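Local coordinates for protein activating signal cointegrator 1 complex subunit 2 (Homo sapiens, PDB 6YXQ) that binds polyubiquitin chains and, as part of the ASCC complex, recruits ASCC3 and ALKBH3 to DNA damage, with roles in stalled-ribosome rescue and transcriptional coactivation, at residues B[68-73]-B[128-133]; B[83-88]-B[157-162]; B[210-215]-B[251-256]; B[241-246]-B[306-311]. All coordinates share one frame; numbering follows the deposited sequence.

Interaction 1 of 4, residues B[68-73]-B[128-133]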
# COMPACT_ATOMS: atom_id res chain seq x y z
N ASN B 68 -3.52 -9.19 -12.16
CA ASN B 68 -3.58 -10.59 -12.54
C ASN B 68 -2.38 -11.35 -11.99
O ASN B 68 -2.53 -12.46 -11.45
CB ASN B 68 -3.66 -10.72 -14.07
CG ASN B 68 -5.02 -10.31 -14.63
OD1 ASN B 68 -6.01 -10.25 -13.90
ND2 ASN B 68 -5.07 -10.02 -15.92
N ASP B 69 -1.19 -10.76 -12.10
CA ASP B 69 -0.01 -11.41 -11.54
C ASP B 69 -0.16 -11.62 -10.03
O ASP B 69 0.21 -12.68 -9.50
CB ASP B 69 1.24 -10.60 -11.85
CG ASP B 69 1.52 -10.52 -13.34
OD1 ASP B 69 1.16 -11.46 -14.08
OD2 ASP B 69 2.11 -9.51 -13.77
N LEU B 70 -0.73 -10.65 -9.33
CA LEU B 70 -0.85 -10.77 -7.88
C LEU B 70 -1.92 -11.79 -7.49
O LEU B 70 -1.76 -12.52 -6.50
CB LEU B 70 -1.15 -9.41 -7.26
CG LEU B 70 0.01 -8.42 -7.08
CD1 LEU B 70 -0.51 -7.04 -6.72
CD2 LEU B 70 0.96 -8.91 -6.02
N ASP B 71 -3.01 -11.86 -8.25
CA ASP B 71 -4.01 -12.90 -8.03
C ASP B 71 -3.37 -14.28 -8.14
O ASP B 71 -3.58 -15.15 -7.29
CB ASP B 71 -5.15 -12.75 -9.04
CG ASP B 71 -6.12 -11.64 -8.68
OD1 ASP B 71 -6.13 -11.20 -7.51
OD2 ASP B 71 -6.88 -11.22 -9.57
N TRP B 72 -2.57 -14.48 -9.19
CA TRP B 72 -1.91 -15.76 -9.38
C TRP B 72 -0.91 -16.05 -8.27
O TRP B 72 -0.78 -17.19 -7.80
CB TRP B 72 -1.22 -15.78 -10.75
CG TRP B 72 -0.16 -16.80 -10.88
CD1 TRP B 72 -0.33 -18.12 -11.16
CD2 TRP B 72 1.25 -16.59 -10.76
NE1 TRP B 72 0.89 -18.75 -11.22
CE2 TRP B 72 1.88 -17.83 -10.97
CE3 TRP B 72 2.05 -15.48 -10.48
CZ2 TRP B 72 3.26 -17.99 -10.92
CZ3 TRP B 72 3.43 -15.64 -10.43
CH2 TRP B 72 4.02 -16.89 -10.65
N LEU B 73 -0.17 -15.01 -7.85
CA LEU B 73 0.79 -15.15 -6.77
C LEU B 73 0.12 -15.59 -5.47
O LEU B 73 0.67 -16.42 -4.74
CB LEU B 73 1.51 -13.82 -6.57
CG LEU B 73 2.72 -13.81 -5.66
CD1 LEU B 73 3.91 -14.38 -6.41
CD2 LEU B 73 2.99 -12.40 -5.18
N PHE B 128 -2.19 -5.95 0.26
CA PHE B 128 -2.22 -6.22 1.69
C PHE B 128 -2.09 -7.72 1.97
O PHE B 128 -1.37 -8.12 2.89
CB PHE B 128 -3.48 -5.68 2.33
CG PHE B 128 -3.58 -5.97 3.79
CD1 PHE B 128 -2.80 -5.29 4.70
CD2 PHE B 128 -4.44 -6.95 4.26
CE1 PHE B 128 -2.88 -5.57 6.05
CE2 PHE B 128 -4.52 -7.24 5.61
CZ PHE B 128 -3.74 -6.54 6.51
N LEU B 129 -2.78 -8.55 1.18
CA LEU B 129 -2.73 -9.99 1.45
C LEU B 129 -1.35 -10.57 1.16
O LEU B 129 -0.87 -11.45 1.88
CB LEU B 129 -3.81 -10.72 0.66
CG LEU B 129 -5.24 -10.29 0.98
CD1 LEU B 129 -6.11 -10.42 -0.25
CD2 LEU B 129 -5.82 -11.09 2.14
N THR B 130 -0.70 -10.09 0.09
CA THR B 130 0.67 -10.51 -0.20
C THR B 130 1.60 -10.17 0.96
O THR B 130 2.41 -11.01 1.40
CB THR B 130 1.15 -9.84 -1.48
OG1 THR B 130 0.20 -10.10 -2.52
CG2 THR B 130 2.51 -10.37 -1.88
N PHE B 131 1.50 -8.95 1.48
CA PHE B 131 2.39 -8.58 2.57
C PHE B 131 2.06 -9.37 3.84
O PHE B 131 2.97 -9.69 4.61
CB PHE B 131 2.35 -7.08 2.81
CG PHE B 131 3.29 -6.34 1.92
CD1 PHE B 131 4.65 -6.33 2.20
CD2 PHE B 131 2.85 -5.71 0.76
CE1 PHE B 131 5.55 -5.67 1.36
CE2 PHE B 131 3.74 -5.06 -0.08
CZ PHE B 131 5.09 -5.04 0.22
N LEU B 132 0.79 -9.72 4.05
CA LEU B 132 0.45 -10.62 5.15
C LEU B 132 1.15 -11.97 4.99
O LEU B 132 1.71 -12.51 5.95
CB LEU B 132 -1.06 -10.82 5.21
CG LEU B 132 -1.67 -11.07 6.59
CD1 LEU B 132 -3.17 -11.05 6.44
CD2 LEU B 132 -1.22 -12.37 7.22
N ARG B 133 1.08 -12.54 3.78
CA ARG B 133 1.71 -13.83 3.55
C ARG B 133 3.19 -13.78 3.88
O ARG B 133 3.73 -14.70 4.51
CB ARG B 133 1.49 -14.29 2.11
CG ARG B 133 1.56 -15.80 1.98
CD ARG B 133 1.06 -16.28 0.64
NE ARG B 133 1.02 -17.74 0.61
CZ ARG B 133 0.83 -18.46 -0.49
NH1 ARG B 133 0.66 -17.85 -1.66
NH2 ARG B 133 0.81 -19.78 -0.42
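Leu-73 turns CG away from its backbone N (chi1 -169°), which swings CD2 across to CG2 of Thr-130 at 3.9 Å. Thr-130 presents both of its branches to helix 53-75: while the methyl meets Leu-73, OG1 lies 3.8 Å from CD2 of Leu-70. Each leucine crosses the threonine at about a right angle. A short beta-branched residue suits this place: its methyl gives Leu-73 an apolar surface, and OG1, already engaged by Ser-126 O of its own helix, can adjoin Leu-70 without needing a partner there. The axes of 68-73 and 128-133 come within 10.6 Å at closest, their directions 36° apart, in the N-terminal helical bundle.

One turn on, Arg-133 stretches its chain from CG to NE over the end of this contact, and Phe-167 of the ASCC3 chain packs on it. The edge of its guanidinium faces Leu-73 O, with NH1 at 3.4 Å and at an angle too poor for a hydrogen bond. NH2 instead bonds Leu-76 O and forms a salt bridge with Glu-139. Across these two helices the grip is therefore apolar and small, and the buried arginine probably owes its charge balance to Glu-139, beyond both segments.

Interaction 2 of 4, residues B[83-88]-B[157-162]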
# COMPACT_ATOMS: atom_id res chain seq x y z
N CYS B 83 9.42 -19.14 -3.15
CA CYS B 83 10.43 -19.14 -4.20
C CYS B 83 10.30 -17.90 -5.07
O CYS B 83 11.29 -17.20 -5.34
CB CYS B 83 10.32 -20.40 -5.06
SG CYS B 83 10.91 -21.91 -4.28
N GLN B 84 9.08 -17.63 -5.53
CA GLN B 84 8.86 -16.48 -6.40
C GLN B 84 9.27 -15.18 -5.71
O GLN B 84 10.02 -14.38 -6.27
CB GLN B 84 7.39 -16.43 -6.84
CG GLN B 84 7.12 -15.50 -8.01
CD GLN B 84 7.64 -16.04 -9.33
OE1 GLN B 84 7.92 -17.23 -9.46
NE2 GLN B 84 7.77 -15.16 -10.32
N VAL B 85 8.81 -14.98 -4.47
CA VAL B 85 9.06 -13.70 -3.79
C VAL B 85 10.55 -13.53 -3.50
O VAL B 85 11.08 -12.40 -3.53
CB VAL B 85 8.22 -13.56 -2.51
CG1 VAL B 85 6.76 -13.81 -2.80
CG2 VAL B 85 8.73 -14.47 -1.41
N ILE B 86 11.25 -14.62 -3.23
CA ILE B 86 12.66 -14.49 -2.90
C ILE B 86 13.49 -14.24 -4.16
O ILE B 86 14.41 -13.42 -4.15
CB ILE B 86 13.14 -15.72 -2.12
CG1 ILE B 86 12.47 -15.76 -0.75
CG2 ILE B 86 14.65 -15.73 -1.99
CD1 ILE B 86 12.89 -16.94 0.10
N PHE B 87 13.17 -14.92 -5.26
CA PHE B 87 14.10 -14.96 -6.38
C PHE B 87 13.71 -14.07 -7.56
O PHE B 87 14.56 -13.82 -8.42
CB PHE B 87 14.27 -16.41 -6.87
CG PHE B 87 15.00 -17.28 -5.88
CD1 PHE B 87 16.38 -17.19 -5.76
CD2 PHE B 87 14.31 -18.16 -5.07
CE1 PHE B 87 17.05 -17.97 -4.85
CE2 PHE B 87 14.99 -18.94 -4.16
CZ PHE B 87 16.35 -18.85 -4.05
N ASP B 88 12.47 -13.58 -7.62
CA ASP B 88 12.03 -12.70 -8.70
C ASP B 88 12.18 -11.26 -8.24
O ASP B 88 11.39 -10.79 -7.41
CB ASP B 88 10.58 -13.00 -9.09
CG ASP B 88 10.15 -12.25 -10.33
OD1 ASP B 88 10.82 -11.26 -10.70
OD2 ASP B 88 9.15 -12.65 -10.94
N ASN B 157 16.27 -10.08 1.07
CA ASN B 157 15.81 -9.86 -0.28
C ASN B 157 15.00 -8.58 -0.37
O ASN B 157 14.07 -8.52 -1.17
CB ASN B 157 15.04 -11.10 -0.72
CG ASN B 157 15.90 -12.35 -0.55
OD1 ASN B 157 16.71 -12.67 -1.42
ND2 ASN B 157 15.70 -13.07 0.54
N PHE B 158 15.33 -7.57 0.46
CA PHE B 158 14.66 -6.25 0.45
C PHE B 158 13.14 -6.37 0.48
O PHE B 158 12.42 -5.47 0.05
CB PHE B 158 15.11 -5.41 -0.75
CG PHE B 158 16.45 -4.74 -0.57
CD1 PHE B 158 16.57 -3.60 0.22
CD2 PHE B 158 17.58 -5.25 -1.18
CE1 PHE B 158 17.81 -2.99 0.40
CE2 PHE B 158 18.82 -4.65 -1.01
CZ PHE B 158 18.93 -3.52 -0.22
N LEU B 159 12.64 -7.48 1.04
CA LEU B 159 11.20 -7.71 1.10
C LEU B 159 10.52 -6.69 2.00
O LEU B 159 9.37 -6.31 1.76
CB LEU B 159 10.92 -9.12 1.61
CG LEU B 159 11.42 -10.30 0.77
CD1 LEU B 159 10.90 -11.62 1.31
CD2 LEU B 159 11.02 -10.12 -0.69
N PHE B 160 11.21 -6.23 3.04
CA PHE B 160 10.69 -5.22 3.95
C PHE B 160 11.76 -4.15 4.13
O PHE B 160 12.83 -4.43 4.68
CB PHE B 160 10.28 -5.82 5.29
CG PHE B 160 8.95 -6.54 5.27
CD1 PHE B 160 7.76 -5.85 5.43
CD2 PHE B 160 8.90 -7.92 5.10
CE1 PHE B 160 6.55 -6.51 5.42
CE2 PHE B 160 7.69 -8.58 5.09
CZ PHE B 160 6.51 -7.88 5.25
N ASP B 161 11.49 -2.95 3.65
CA ASP B 161 12.26 -1.77 4.00
C ASP B 161 11.68 -1.16 5.26
O ASP B 161 10.69 -1.64 5.82
CB ASP B 161 12.23 -0.75 2.87
CG ASP B 161 13.19 -1.07 1.77
OD1 ASP B 161 14.06 -1.94 1.98
OD2 ASP B 161 13.09 -0.44 0.69
N ILE B 162 12.30 -0.08 5.72
CA ILE B 162 11.64 0.79 6.69
C ILE B 162 10.62 1.65 5.94
O ILE B 162 9.48 1.77 6.40
CB ILE B 162 12.65 1.63 7.48
CG1 ILE B 162 13.33 0.77 8.54
CG2 ILE B 162 11.96 2.80 8.15
CD1 ILE B 162 12.38 0.28 9.64
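Val-85, near the end of helix 78-87, meets Leu-159 in two ways. Its carbonyl O lies 3.6 Å from CD2 of the leucine, and its CG2 approaches CD1 at 4.5 Å, a loose apolar contact. Leu-159 suits the place because its forked end can touch Val-85 of helix 78-87 while the side chain also packs on Ile-153 and Leu-154 of helix 147-156.

At Ile-86 the contact becomes closer. With CG2 opposite the backbone N and CG1 beside it (chi1 -68°), the methyl CG2 lies against the side-chain amide of Asn-157, 3.7 Å from OD1 and 3.8 Å from ND2. The same CG2 sits over the centre of the Phe-87 ring, 3.8 Å above its plane, and is thus held between an aromatic face and an amide. OD1 also stands 3.6 Å from Ile-86 O, two acceptors that merely adjoin.

The partner segment is the link between helices 147-156 and 162-172; Asn-157 is the first residue to leave the former helix, and Phe-158 follows with a left-handed backbone (phi 50°). Asn-157 fits this exit because ND2 reaches back to Ile-153 O, near the end of the helix. An alanine here would lack the amide, and would probably leave Ile-153 O without this side-chain bond and a gap beside Ile-86 CG2.

Asp-88 ends the segment as N-cap of helix 89-101: OD1 is hydrogen-bonded to Thr-90 OG1 and receives a weak bond from Leu-91 N.

Interaction 3 of 4, residues B[210-215]-B[251-256]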
# COMPACT_ATOMS: atom_id res chain seq x y z
N SER B 210 13.87 19.84 9.23
CA SER B 210 14.69 21.03 9.09
C SER B 210 14.60 21.58 7.67
O SER B 210 14.48 22.80 7.48
CB SER B 210 16.15 20.76 9.48
OG SER B 210 16.53 19.44 9.15
N ASN B 211 14.60 20.69 6.68
CA ASN B 211 14.45 21.12 5.30
C ASN B 211 13.21 21.99 5.14
O ASN B 211 13.27 23.09 4.58
CB ASN B 211 14.39 19.91 4.37
CG ASN B 211 15.75 19.29 4.16
OD1 ASN B 211 16.77 19.97 4.26
ND2 ASN B 211 15.77 17.99 3.88
N ILE B 212 12.08 21.51 5.68
CA ILE B 212 10.85 22.29 5.64
C ILE B 212 11.10 23.68 6.21
O ILE B 212 10.86 24.70 5.55
CB ILE B 212 9.73 21.55 6.39
CG1 ILE B 212 9.38 20.25 5.63
CG2 ILE B 212 8.52 22.45 6.61
CD1 ILE B 212 8.40 19.33 6.33
N LEU B 213 11.66 23.73 7.42
CA LEU B 213 12.03 25.01 8.01
C LEU B 213 12.92 25.80 7.06
O LEU B 213 12.62 26.94 6.70
CB LEU B 213 12.75 24.79 9.35
CG LEU B 213 11.87 24.26 10.48
CD1 LEU B 213 12.71 23.90 11.69
CD2 LEU B 213 10.80 25.29 10.84
N GLN B 214 14.00 25.16 6.60
CA GLN B 214 14.94 25.85 5.73
C GLN B 214 14.29 26.30 4.42
O GLN B 214 14.74 27.27 3.82
CB GLN B 214 16.14 24.95 5.45
CG GLN B 214 17.44 25.70 5.25
CD GLN B 214 18.64 24.84 5.53
OE1 GLN B 214 18.60 23.96 6.40
NE2 GLN B 214 19.73 25.08 4.80
N HIS B 215 13.22 25.62 3.99
CA HIS B 215 12.57 26.04 2.75
C HIS B 215 11.67 27.25 2.97
O HIS B 215 11.45 28.02 2.04
CB HIS B 215 11.78 24.88 2.15
CG HIS B 215 11.71 24.92 0.66
ND1 HIS B 215 10.59 25.34 -0.02
CD2 HIS B 215 12.62 24.59 -0.29
CE1 HIS B 215 10.81 25.26 -1.32
NE2 HIS B 215 12.03 24.81 -1.51
N LEU B 251 1.77 20.05 1.91
CA LEU B 251 1.44 18.69 1.50
C LEU B 251 2.49 17.70 1.97
O LEU B 251 2.16 16.62 2.49
CB LEU B 251 1.29 18.62 -0.03
CG LEU B 251 0.01 19.17 -0.67
CD1 LEU B 251 0.16 19.19 -2.18
CD2 LEU B 251 -1.20 18.35 -0.26
N TYR B 252 3.76 18.05 1.79
CA TYR B 252 4.87 17.24 2.29
C TYR B 252 4.79 17.08 3.80
O TYR B 252 4.94 15.97 4.33
CB TYR B 252 6.18 17.91 1.88
CG TYR B 252 7.43 17.08 2.07
CD1 TYR B 252 7.43 15.71 1.89
CD2 TYR B 252 8.62 17.70 2.42
CE1 TYR B 252 8.59 14.96 2.06
CE2 TYR B 252 9.78 16.96 2.59
CZ TYR B 252 9.75 15.60 2.41
OH TYR B 252 10.92 14.89 2.59
N LEU B 253 4.53 18.17 4.52
CA LEU B 253 4.44 18.11 5.97
C LEU B 253 3.29 17.21 6.41
O LEU B 253 3.45 16.39 7.33
CB LEU B 253 4.29 19.51 6.55
CG LEU B 253 4.03 19.60 8.05
CD1 LEU B 253 5.23 19.14 8.87
CD2 LEU B 253 3.63 21.02 8.42
N CYS B 254 2.12 17.36 5.78
CA CYS B 254 0.96 16.54 6.11
C CYS B 254 1.22 15.06 5.86
O CYS B 254 0.90 14.21 6.70
CB CYS B 254 -0.25 17.01 5.30
SG CYS B 254 -1.74 16.04 5.58
N ASP B 255 1.79 14.74 4.69
CA ASP B 255 2.13 13.35 4.41
C ASP B 255 3.09 12.81 5.44
O ASP B 255 2.92 11.69 5.94
CB ASP B 255 2.72 13.20 3.00
CG ASP B 255 3.18 11.77 2.69
OD1 ASP B 255 2.40 11.02 2.08
OD2 ASP B 255 4.32 11.41 3.04
N THR B 256 4.10 13.61 5.80
CA THR B 256 5.14 13.16 6.72
C THR B 256 4.57 12.88 8.11
O THR B 256 4.85 11.83 8.71
CB THR B 256 6.25 14.21 6.79
OG1 THR B 256 6.71 14.51 5.47
CG2 THR B 256 7.41 13.71 7.63
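Tyr-252 is the first residue of 251-256 to touch helix 193-216: its CD2 lies 4.2 Å from CG1 of Ile-212, the two side chains meeting at a slant. The ring gets there because CG stands opposite the backbone N (chi1 -169°), which swings it out toward the neighbouring helix. A tyrosine suits a boundary of this kind, its ring carbons giving an apolar surface while the hydroxyl can stay at the margin. It also packs on Ala-13 of the ASCC3 chain.

Leu-253 meets the tip of the same branch. Its CB and CD1 are each 4.1 Å from Ile-212 CD1, and the side chains cross at about a right angle. The CG1-CD1 arm of Ile-212 is long enough to touch the ring part-way along and the leucine at its tip. Leu-253 also packs on Phe-286 and Met-294 of helix 279-300.

Asp-255 looks elsewhere, its OD2 accepting a hydrogen bond from Leu-10 N of the ASCC3 chain. Thr-256 closes the turn: OG1 donates to Tyr-252 O at 2.6 Å, from above the carbonyl plane, while Thr-256 N reaches that oxygen from the opposite face.

The arrangement is that of an all-helical bundle, in which helix 243-266 packs inward while residues such as Asp-255 bind ASCC3; this chain is the N-terminal, ASCC3-binding part of the protein, and the ubiquitin-binding CUE domain probably lies outside it.

Interaction 4 of 4, residues B[241-246]-B[306-311]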
# COMPACT_ATOMS: atom_id res chain seq x y z
N MSE B 241 6.46 33.62 -0.39
CA MSE B 241 6.64 32.52 -1.33
C MSE B 241 5.47 32.28 -2.28
O MSE B 241 4.30 32.54 -1.94
CB MSE B 241 6.92 31.25 -0.54
CG MSE B 241 5.73 30.70 0.19
SE MSE B 241 6.20 28.94 0.89
CE MSE B 241 7.98 29.23 1.55
N PRO B 242 5.77 31.80 -3.49
CA PRO B 242 4.71 31.47 -4.44
C PRO B 242 3.75 30.44 -3.87
O PRO B 242 4.13 29.59 -3.06
CB PRO B 242 5.48 30.92 -5.65
CG PRO B 242 6.81 31.59 -5.56
CD PRO B 242 7.11 31.73 -4.09
N LEU B 243 2.50 30.52 -4.32
CA LEU B 243 1.41 29.82 -3.65
C LEU B 243 1.63 28.31 -3.65
O LEU B 243 1.53 27.66 -2.61
CB LEU B 243 0.08 30.16 -4.32
CG LEU B 243 -0.93 30.93 -3.46
CD1 LEU B 243 -2.19 31.23 -4.26
CD2 LEU B 243 -1.26 30.15 -2.21
N LEU B 244 1.92 27.74 -4.82
CA LEU B 244 1.98 26.29 -4.93
C LEU B 244 3.30 25.70 -4.44
O LEU B 244 3.38 24.48 -4.28
CB LEU B 244 1.69 25.87 -6.37
CG LEU B 244 0.29 26.30 -6.81
CD1 LEU B 244 0.35 27.30 -7.96
CD2 LEU B 244 -0.58 25.09 -7.18
N GLU B 245 4.32 26.53 -4.21
CA GLU B 245 5.44 26.09 -3.39
C GLU B 245 5.00 25.88 -1.95
O GLU B 245 5.36 24.87 -1.32
CB GLU B 245 6.58 27.11 -3.47
CG GLU B 245 7.53 26.92 -4.64
CD GLU B 245 8.78 27.78 -4.52
OE1 GLU B 245 8.66 28.98 -4.21
OE2 GLU B 245 9.89 27.25 -4.74
N LEU B 246 4.22 26.82 -1.42
CA LEU B 246 3.62 26.67 -0.09
C LEU B 246 2.71 25.45 -0.04
O LEU B 246 2.69 24.72 0.96
CB LEU B 246 2.85 27.93 0.26
CG LEU B 246 1.97 27.95 1.51
CD1 LEU B 246 2.83 27.83 2.75
CD2 LEU B 246 1.19 29.25 1.55
N SER B 306 -9.38 31.24 -2.36
CA SER B 306 -10.51 30.66 -1.64
C SER B 306 -10.38 29.17 -1.31
O SER B 306 -10.27 28.81 -0.13
CB SER B 306 -11.78 30.87 -2.47
OG SER B 306 -12.87 30.11 -1.98
N LYS B 307 -10.37 28.31 -2.33
CA LYS B 307 -10.49 26.87 -2.09
C LYS B 307 -9.16 26.23 -1.72
O LYS B 307 -9.11 25.35 -0.86
CB LYS B 307 -11.08 26.18 -3.32
CG LYS B 307 -12.57 25.88 -3.24
CD LYS B 307 -13.35 27.02 -2.59
CE LYS B 307 -14.62 26.54 -1.92
NZ LYS B 307 -15.11 27.50 -0.89
N LEU B 308 -8.08 26.65 -2.39
CA LEU B 308 -6.76 26.10 -2.10
C LEU B 308 -6.36 26.37 -0.66
O LEU B 308 -5.91 25.47 0.06
CB LEU B 308 -5.74 26.69 -3.08
CG LEU B 308 -4.28 26.24 -3.03
CD1 LEU B 308 -3.66 26.40 -4.40
CD2 LEU B 308 -3.48 27.05 -2.02
N LEU B 309 -6.52 27.62 -0.21
CA LEU B 309 -6.03 28.01 1.12
C LEU B 309 -6.82 27.33 2.23
O LEU B 309 -6.25 27.00 3.28
CB LEU B 309 -6.08 29.52 1.27
CG LEU B 309 -4.82 30.28 0.86
CD1 LEU B 309 -3.62 29.77 1.63
CD2 LEU B 309 -4.56 30.20 -0.63
N GLY B 310 -8.12 27.09 2.02
CA GLY B 310 -8.88 26.33 3.00
C GLY B 310 -8.43 24.88 3.10
O GLY B 310 -8.37 24.31 4.20
N ASP B 311 -8.11 24.27 1.96
CA ASP B 311 -7.54 22.92 1.98
C ASP B 311 -6.20 22.90 2.71
O ASP B 311 -5.93 22.00 3.52
CB ASP B 311 -7.38 22.40 0.55
CG ASP B 311 -6.53 21.15 0.48
OD1 ASP B 311 -6.90 20.14 1.13
OD2 ASP B 311 -5.50 21.17 -0.21
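Apolar contacts between four leucines make up this meeting of the early parts of two helices. Leu-243 is central: its CD2 lies 3.7 Å from CD2 of Leu-309 and 3.8 Å from CD2 of Leu-308, one methyl resting against two. It slides past Leu-308 in the opposite direction and meets Leu-309 at a slant. In Leu-308, CG lies opposite the backbone N (chi1 -178°), which carries its branches out toward helix 243-266. Its second methyl, CD1, reaches Leu-244 CD2 at 4.4 Å, a looser contact on the exposed side. Leucine suits these places because its forked end can touch two neighbours without a polar group to satisfy. Leu-309, the buried member, also packs on Leu-186 of the ASCC3 chain.

The fold at this end of the helical bundle brings together helices 243-266 and 306-340, with helices 271-275 and 279-300 between them in sequence.

Backbone bonds organise each segment separately. Pro-242 is the N-cap of helix 243-266; its O accepts from Leu-246 N at 3.2 Å. A proline fits this position, since its own nitrogen has no hydrogen to offer and the chain only then enters the helix. In the partner, Leu-308 N is hydrogen-bonded to Asp-305 OD1.

Other polar bonds lie outside the leucine cluster, although Leu-243 also packs on Arg-301 and Glu-304. Asp-311 OD1 forms a salt bridge with Arg-315 NE one turn further on, and the carbonyl of Met-241, modelled as selenomethionine, accepts a hydrogen bond from Arg-301 NH1.

How the interactions relate
Interactions 1 and 2 touch, with centres about 13 Å apart, through Phe-131 against Phe-160 and Leu-73 against Gln-84; their segments alternate along the chain. Interactions 3 and 4, centres about 15 Å apart, share helix 243-266 and likewise alternate, His-215 meeting Met-241 between them. Interactions 1 and 3 lie about 34 Å apart, centre to centre, on opposite sides of the chain's centre. Both are buried: 1 sets leucines on a threonine beside an arginine whose charge is met elsewhere, and 3 sets an isoleucine on a ring and a leucine. The partly buried pair differs, 2 laying an amide against an isoleucine at a connecting loop, 4 using leucines alone, one of them exposed.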